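Local atomic coordinates of surface presentation of antigens protein SpaK (Salmonella typhimurium, PDB entry 2FM8), a protein that stores invasion effectors such as SipA and SopE in the bacterial cytoplasm as a type III secretion chaperone, keeping them ready for delivery to host cells. Residues 9-14 against 22-27; 31-36 against 43-48. One frame throughout, in Å; residues are numbered along the deposited sequence.

Interaction 1 (9-14 against 22-27); sequences LVRSAL and SLIGGI
R11 reaches from helix 6-17 across to I24, G25 and I27 of the loop 22-27, mainly through the tip of its guanidinium. CB, CG and CD form an extended arm, with CG anti to the backbone N (chi1 178°) and CD also anti (chi2 172°). A bend at chi3 of -87° then places NE, and beyond it CZ carries the two terminal nitrogens. NH1 lies 4.1 Å from I27 CG1 and makes a salt bridge with E8 one turn earlier, which ties the group to its own helix. NH2 meets I24 CG2 at 3.6 Å and I27 CG1 at 4.0 Å, both approached obliquely. Two waters lie at the guanidinium edge, in its plane. Water 1 accepts from NH2 of R11 at 3.2 Å and from I27 N at 2.7 Å, and donates to G25 O. Water 2 takes a weak bond from R11 NH2 and lies 2.6 Å from G25 O, to which it can donate, though other acceptors compete for its protons. The charged tip is thus linked to the loop backbone through solvent, while NH2 also touches aliphatic carbons of I24 and I27. Two apolar pairs complete the contact: L14 CD1 lies 4.2 Å from I24 CD1, and V10 CG1 comes 4.5 Å from I27 CD1. The loop here follows helix 6-17 and returns alongside it before strand 32-37. V10 and A13 pack on F115 of helix 112-132; I24 and L14 touch apolar side chains of another protein's chain, and L23 and G25 form backbone hydrogen bonds with it.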
ATOM      1  N   LEU A   9       4.472 -34.629  10.111  1.00 35.70           N
ATOM      2  CA  LEU A   9       3.192 -33.955   9.987  1.00 35.57           C
ATOM      3  C   LEU A   9       2.761 -33.806   8.516  1.00 35.01           C
ATOM      4  O   LEU A   9       1.616 -34.118   8.166  1.00 34.46           O
ATOM      5  CB  LEU A   9       3.233 -32.579  10.664  1.00 35.51           C
ATOM      6  CG  LEU A   9       1.876 -32.034  11.095  1.00 35.53           C
ATOM      7  CD1 LEU A   9       1.178 -33.009  12.047  1.00 35.14           C
ATOM      8  CD2 LEU A   9       2.026 -30.647  11.729  1.00 34.77           C
ATOM      9  N   VAL A  10       3.681 -33.325   7.679  1.00 34.34           N
ATOM     10  CA  VAL A  10       3.426 -33.116   6.258  1.00 34.45           C
ATOM     11  C   VAL A  10       3.106 -34.466   5.577  1.00 34.89           C
ATOM     12  O   VAL A  10       2.149 -34.582   4.819  1.00 33.47           O
ATOM     13  CB  VAL A  10       4.640 -32.429   5.591  1.00 33.59           C
ATOM     14  CG1 VAL A  10       4.563 -32.499   4.076  1.00 33.53           C
ATOM     15  CG2 VAL A  10       4.727 -30.963   6.040  1.00 34.22           C
ATOM     16  N   ARG A  11       3.916 -35.481   5.870  1.00 35.44           N
ATOM     17  CA  ARG A  11       3.747 -36.804   5.266  1.00 36.29           C
ATOM     18  C   ARG A  11       2.334 -37.345   5.605  1.00 35.99           C
ATOM     19  O   ARG A  11       1.589 -37.838   4.747  1.00 36.35           O
ATOM     20  CB  ARG A  11       4.892 -37.725   5.740  1.00 35.67           C
ATOM     21  CG  ARG A  11       4.818 -39.117   5.229  1.00 38.57           C
ATOM     22  CD  ARG A  11       6.091 -40.002   5.562  1.00 40.70           C
ATOM     23  NE  ARG A  11       7.133 -39.848   4.522  1.00 44.77           N
ATOM     24  CZ  ARG A  11       8.248 -39.109   4.629  1.00 45.96           C
ATOM     25  NH1 ARG A  11       8.553 -38.453   5.756  1.00 46.81           N
ATOM     26  NH2 ARG A  11       9.086 -39.042   3.589  1.00 47.15           N
ATOM     27  N   SER A  12       1.947 -37.183   6.854  1.00 35.47           N
ATOM     28  CA  SER A  12       0.666 -37.647   7.314  1.00 35.15           C
ATOM     29  C   SER A  12      -0.506 -36.890   6.695  1.00 34.39           C
ATOM     30  O   SER A  12      -1.498 -37.508   6.296  1.00 34.65           O
ATOM     31  CB  SER A  12       0.608 -37.521   8.821  1.00 35.55           C
ATOM     32  OG  SER A  12      -0.547 -38.168   9.279  1.00 38.63           O
ATOM     33  N   ALA A  13      -0.399 -35.564   6.615  1.00 33.10           N
ATOM     34  CA  ALA A  13      -1.432 -34.748   5.970  1.00 32.96           C
ATOM     35  C   ALA A  13      -1.644 -35.098   4.506  1.00 31.83           C
ATOM     36  O   ALA A  13      -2.782 -35.091   4.014  1.00 30.84           O
ATOM     37  CB  ALA A  13      -1.104 -33.259   6.097  1.00 32.90           C
ATOM     38  N   LEU A  14      -0.549 -35.364   3.810  1.00 31.55           N
ATOM     39  CA  LEU A  14      -0.609 -35.678   2.392  1.00 32.38           C
ATOM     40  C   LEU A  14      -1.215 -37.044   2.188  1.00 32.82           C
ATOM     41  O   LEU A  14      -1.925 -37.255   1.208  1.00 33.20           O
ATOM     42  CB  LEU A  14       0.772 -35.591   1.746  1.00 32.36           C
ATOM     43  CG  LEU A  14       1.383 -34.185   1.702  1.00 33.19           C
ATOM     44  CD1 LEU A  14       2.808 -34.304   1.172  1.00 34.01           C
ATOM     45  CD2 LEU A  14       0.566 -33.203   0.861  1.00 34.42           C
ATOM     46  N   SER A  22       4.797 -41.907  -3.464  1.00 43.48           N
ATOM     47  CA  SER A  22       6.009 -41.964  -4.282  1.00 44.15           C
ATOM     48  C   SER A  22       6.536 -40.590  -4.737  1.00 44.53           C
ATOM     49  O   SER A  22       7.726 -40.477  -5.064  1.00 44.92           O
ATOM     50  CB  SER A  22       5.837 -42.932  -5.484  1.00 44.24           C
ATOM     51  OG  SER A  22       5.234 -42.331  -6.626  1.00 45.06           O
ATOM     52  N   LEU A  23       5.679 -39.554  -4.727  1.00 44.89           N
ATOM     53  CA  LEU A  23       6.082 -38.169  -5.097  1.00 45.26           C
ATOM     54  C   LEU A  23       6.917 -37.444  -4.039  1.00 45.35           C
ATOM     55  O   LEU A  23       7.560 -36.418  -4.328  1.00 44.86           O
ATOM     56  CB  LEU A  23       4.851 -37.312  -5.391  1.00 45.32           C
ATOM     57  CG  LEU A  23       3.978 -37.796  -6.546  1.00 46.97           C
ATOM     58  CD1 LEU A  23       2.850 -36.839  -6.803  1.00 47.99           C
ATOM     59  CD2 LEU A  23       4.814 -37.990  -7.819  1.00 48.04           C
ATOM     60  N   ILE A  24       6.883 -37.985  -2.828  1.00 45.71           N
ATOM     61  CA  ILE A  24       7.544 -37.426  -1.682  1.00 46.76           C
ATOM     62  C   ILE A  24       9.038 -37.817  -1.642  1.00 47.24           C
ATOM     63  O   ILE A  24       9.385 -38.989  -1.440  1.00 46.89           O
ATOM     64  CB  ILE A  24       6.831 -37.897  -0.377  1.00 46.84           C
ATOM     65  CG1 ILE A  24       5.353 -37.498  -0.391  1.00 47.54           C
ATOM     66  CG2 ILE A  24       7.521 -37.308   0.870  1.00 46.67           C
ATOM     67  CD1 ILE A  24       4.534 -38.105   0.749  1.00 47.57           C
ATOM     68  N   GLY A  25       9.911 -36.829  -1.830  1.00 48.05           N
ATOM     69  CA  GLY A  25      11.347 -37.057  -1.803  1.00 49.12           C
ATOM     70  C   GLY A  25      11.929 -37.037  -0.395  1.00 50.08           C
ATOM     71  O   GLY A  25      11.239 -37.332   0.595  1.00 50.65           O
ATOM     72  N   GLY A  26      13.212 -36.694  -0.313  1.00 50.74           N
ATOM     73  CA  GLY A  26      13.894 -36.556   0.963  1.00 51.12           C
ATOM     74  C   GLY A  26      13.444 -35.291   1.671  1.00 51.58           C
ATOM     75  O   GLY A  26      13.745 -34.176   1.226  1.00 51.75           O
ATOM     76  N   ILE A  27      12.682 -35.465   2.747  1.00 51.94           N
ATOM     77  CA  ILE A  27      12.323 -34.365   3.652  1.00 52.16           C
ATOM     78  C   ILE A  27      12.625 -34.891   5.052  1.00 53.05           C
ATOM     79  O   ILE A  27      12.287 -36.045   5.380  1.00 53.88           O
ATOM     80  CB  ILE A  27      10.848 -33.924   3.499  1.00 52.04           C
ATOM     81  CG1 ILE A  27       9.889 -35.087   3.796  1.00 51.79           C
ATOM     82  CG2 ILE A  27      10.609 -33.389   2.082  1.00 51.55           C
ATOM     83  CD1 ILE A  27       8.431 -34.711   3.785  1.00 51.91           C
TER
HETATM   84  O   HOH W   1      12.068 -37.916   3.631  1.00 66.75           O
HETATM   85  O   HOH W   2      10.332 -39.753   0.967  1.00 67.94           O

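Interaction 2 (31-36 against 43-48)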
ATOM      1  N   SER A  31      14.947 -28.198   6.657  1.00 45.25           N
ATOM      2  CA  SER A  31      14.874 -27.013   5.808  1.00 43.43           C
ATOM      3  C   SER A  31      13.397 -26.851   5.426  1.00 41.53           C
ATOM      4  O   SER A  31      12.525 -27.606   5.858  1.00 41.79           O
ATOM      5  CB  SER A  31      15.704 -27.170   4.520  1.00 43.38           C
ATOM      6  OG  SER A  31      16.760 -28.084   4.661  1.00 44.30           O
ATOM      7  N   THR A  32      13.140 -25.905   4.555  1.00 38.85           N
ATOM      8  CA  THR A  32      11.825 -25.732   4.002  1.00 37.21           C
ATOM      9  C   THR A  32      11.431 -26.930   3.148  1.00 35.43           C
ATOM     10  O   THR A  32      12.213 -27.390   2.323  1.00 34.63           O
ATOM     11  CB  THR A  32      11.818 -24.463   3.213  1.00 36.65           C
ATOM     12  OG1 THR A  32      12.204 -23.409   4.103  1.00 36.79           O
ATOM     13  CG2 THR A  32      10.462 -24.181   2.634  1.00 36.48           C
ATOM     14  N   ILE A  33      10.228 -27.443   3.407  1.00 33.38           N
ATOM     15  CA  ILE A  33       9.574 -28.446   2.577  1.00 32.90           C
ATOM     16  C   ILE A  33       8.807 -27.711   1.479  1.00 31.95           C
ATOM     17  O   ILE A  33       8.147 -26.699   1.742  1.00 31.32           O
ATOM     18  CB  ILE A  33       8.611 -29.296   3.408  1.00 32.44           C
ATOM     19  CG1 ILE A  33       9.391 -30.080   4.450  1.00 33.77           C
ATOM     20  CG2 ILE A  33       7.821 -30.262   2.537  1.00 33.27           C
ATOM     21  CD1 ILE A  33       8.537 -30.754   5.452  1.00 33.96           C
ATOM     22  N   VAL A  34       8.925 -28.204   0.253  1.00 30.45           N
ATOM     23  CA  VAL A  34       8.326 -27.570  -0.907  1.00 30.10           C
ATOM     24  C   VAL A  34       7.402 -28.576  -1.604  1.00 28.95           C
ATOM     25  O   VAL A  34       7.830 -29.691  -1.915  1.00 28.25           O
ATOM     26  CB  VAL A  34       9.388 -27.044  -1.893  1.00 29.78           C
ATOM     27  CG1 VAL A  34       8.712 -26.356  -3.082  1.00 31.34           C
ATOM     28  CG2 VAL A  34      10.308 -26.063  -1.200  1.00 30.91           C
ATOM     29  N   LEU A  35       6.151 -28.175  -1.810  1.00 27.99           N
ATOM     30  CA  LEU A  35       5.183 -28.906  -2.650  1.00 29.11           C
ATOM     31  C   LEU A  35       5.052 -28.235  -4.012  1.00 28.52           C
ATOM     32  O   LEU A  35       4.504 -27.122  -4.106  1.00 28.71           O
ATOM     33  CB  LEU A  35       3.792 -28.912  -1.997  1.00 29.96           C
ATOM     34  CG  LEU A  35       3.666 -29.183  -0.494  1.00 30.15           C
ATOM     35  CD1 LEU A  35       2.215 -29.278  -0.138  1.00 31.78           C
ATOM     36  CD2 LEU A  35       4.376 -30.429  -0.106  1.00 34.49           C
ATOM     37  N   ASP A  36       5.604 -28.859  -5.047  1.00 28.34           N
ATOM     38  CA  ASP A  36       5.435 -28.371  -6.414  1.00 29.10           C
ATOM     39  C   ASP A  36       4.068 -28.837  -6.916  1.00 29.04           C
ATOM     40  O   ASP A  36       3.633 -29.933  -6.590  1.00 28.17           O
ATOM     41  CB  ASP A  36       6.526 -28.889  -7.358  1.00 29.09           C
ATOM     42  CG  ASP A  36       7.923 -28.396  -6.989  1.00 30.39           C
ATOM     43  OD1 ASP A  36       8.113 -27.160  -6.838  1.00 28.30           O
ATOM     44  OD2 ASP A  36       8.825 -29.258  -6.843  1.00 29.92           O
ATOM     45  N   ILE A  43       4.030 -24.497  -2.856  1.00 30.39           N
ATOM     46  CA  ILE A  43       3.752 -24.262  -1.450  1.00 30.79           C
ATOM     47  C   ILE A  43       4.976 -24.656  -0.596  1.00 31.43           C
ATOM     48  O   ILE A  43       5.511 -25.778  -0.719  1.00 31.27           O
ATOM     49  CB  ILE A  43       2.515 -25.037  -1.031  1.00 30.34           C
ATOM     50  CG1 ILE A  43       1.318 -24.567  -1.865  1.00 30.13           C
ATOM     51  CG2 ILE A  43       2.284 -24.934   0.501  1.00 29.45           C
ATOM     52  CD1 ILE A  43       0.012 -25.342  -1.626  1.00 30.08           C
ATOM     53  N   CYS A  44       5.425 -23.718   0.238  1.00 31.65           N
ATOM     54  CA  CYS A  44       6.525 -23.929   1.161  1.00 32.31           C
ATOM     55  C   CYS A  44       5.986 -24.069   2.569  1.00 32.31           C
ATOM     56  O   CYS A  44       5.057 -23.371   2.975  1.00 30.56           O
ATOM     57  CB  CYS A  44       7.533 -22.790   1.113  1.00 32.64           C
ATOM     58  SG  CYS A  44       8.227 -22.471  -0.525  1.00 36.98           S
ATOM     59  N   ILE A  45       6.585 -25.002   3.302  1.00 32.83           N
ATOM     60  CA  ILE A  45       6.268 -25.223   4.694  1.00 34.14           C
ATOM     61  C   ILE A  45       7.543 -25.115   5.508  1.00 34.96           C
ATOM     62  O   ILE A  45       8.541 -25.778   5.207  1.00 34.88           O
ATOM     63  CB  ILE A  45       5.635 -26.584   4.936  1.00 34.12           C
ATOM     64  CG1 ILE A  45       4.435 -26.772   3.995  1.00 35.07           C
ATOM     65  CG2 ILE A  45       5.230 -26.690   6.426  1.00 33.46           C
ATOM     66  CD1 ILE A  45       4.197 -28.132   3.577  1.00 37.08           C
ATOM     67  N   SER A  46       7.516 -24.282   6.537  1.00 36.35           N
ATOM     68  CA  SER A  46       8.679 -24.164   7.399  1.00 37.98           C
ATOM     69  C   SER A  46       8.386 -23.851   8.847  1.00 38.30           C
ATOM     70  O   SER A  46       7.389 -23.216   9.162  1.00 36.78           O
ATOM     71  CB  SER A  46       9.617 -23.096   6.879  1.00 38.70           C
ATOM     72  OG  SER A  46      10.900 -23.453   7.345  1.00 43.45           O
ATOM     73  N   VAL A  47       9.296 -24.320   9.709  1.00 39.21           N
ATOM     74  CA  VAL A  47       9.307 -24.005  11.136  1.00 39.62           C
ATOM     75  C   VAL A  47      10.338 -22.917  11.411  1.00 41.34           C
ATOM     76  O   VAL A  47      11.522 -23.032  11.072  1.00 41.23           O
ATOM     77  CB  VAL A  47       9.613 -25.238  11.990  1.00 39.70           C
ATOM     78  CG1 VAL A  47       9.560 -24.897  13.488  1.00 39.20           C
ATOM     79  CG2 VAL A  47       8.632 -26.348  11.651  1.00 39.31           C
ATOM     80  N   LYS A  48       9.879 -21.855  12.042  1.00 42.95           N
ATOM     81  CA  LYS A  48      10.702 -20.707  12.272  1.00 44.39           C
ATOM     82  C   LYS A  48      10.504 -20.389  13.733  1.00 44.84           C
ATOM     83  O   LYS A  48       9.444 -19.917  14.125  1.00 44.66           O
ATOM     84  CB  LYS A  48      10.266 -19.564  11.362  1.00 44.83           C
ATOM     85  CG  LYS A  48      11.341 -18.520  11.075  1.00 45.03           C
ATOM     86  CD  LYS A  48      10.849 -17.553   9.970  1.00 46.36           C
ATOM     87  CE  LYS A  48      11.709 -16.275   9.862  1.00 47.72           C
ATOM     88  NZ  LYS A  48      10.850 -15.033   9.656  1.00 49.16           N
TER
HETATM   89  O   HOH W   3      11.889 -25.877   8.172  1.00 59.36           O
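I43 O accepts the shortest bond between the two strands, from L35 N at 2.7 Å and nearly straight (172° at the hydrogen), and V34 CA adds a CA-H...O contact to the same oxygen at 3.3 Å. I33 O is held likewise, by I45 N at 2.8 Å and by C44 CA. I33 N to I45 O and I43 N to L35 O complete two antiparallel hydrogen-bonded pairs, I33 with I45 and L35 with I43, around the non-hydrogen-bonded pair V34 with C44. I33, L35, I43 and I45 share one face: the CB atoms of L35 and I43 stand 4.2 Å apart, and L35 CG meets I45 CD1 diagonally at the same spacing. On the opposite face V34 CG2 lies 4.2 Å from C44 SG. With T32 OG1 beside its backbone N (chi1 -57°), CG2 stands anti to that N, 3.6 Å from C44 CB; OG1 bonds to the backbone of another protein's chain. Water 3 lies between S46 OG and S31 O, its bond to the latter weak. This beta hairpin belongs to a five-stranded antiparallel sheet. Strand 51-57 pairs with the far edge of 43-48; helix 6-17 packs on I33 and I45, helix 112-132 on I43 and I45, while apolar side chains of the other protein meet I33 and L35, and its strand adds antiparallel to 32-36, extending the sheet.

Overall arrangement
The two contacts follow one another along the chain, interaction 1 closing before interaction 2 opens, and their centres lie 11 Å apart. Helix 6-17 connects them: V10 CG2, on the helix of interaction 1, packs at 3.8 Å on I45 CD1 and also touches I33, while I27, in the loop ahead of strand 32-37, meets I33 CG2 of that strand through its CG2. Helix 6-17, I27 of the loop and the hairpin therefore share one apolar layer, closed further by helix 112-132. Both contacts also touch the chain of another protein, the loop 22-27 by backbone bonds and packing, strand 32-36 by sheet extension, consistent with a chaperone surface that holds an effector in extended form.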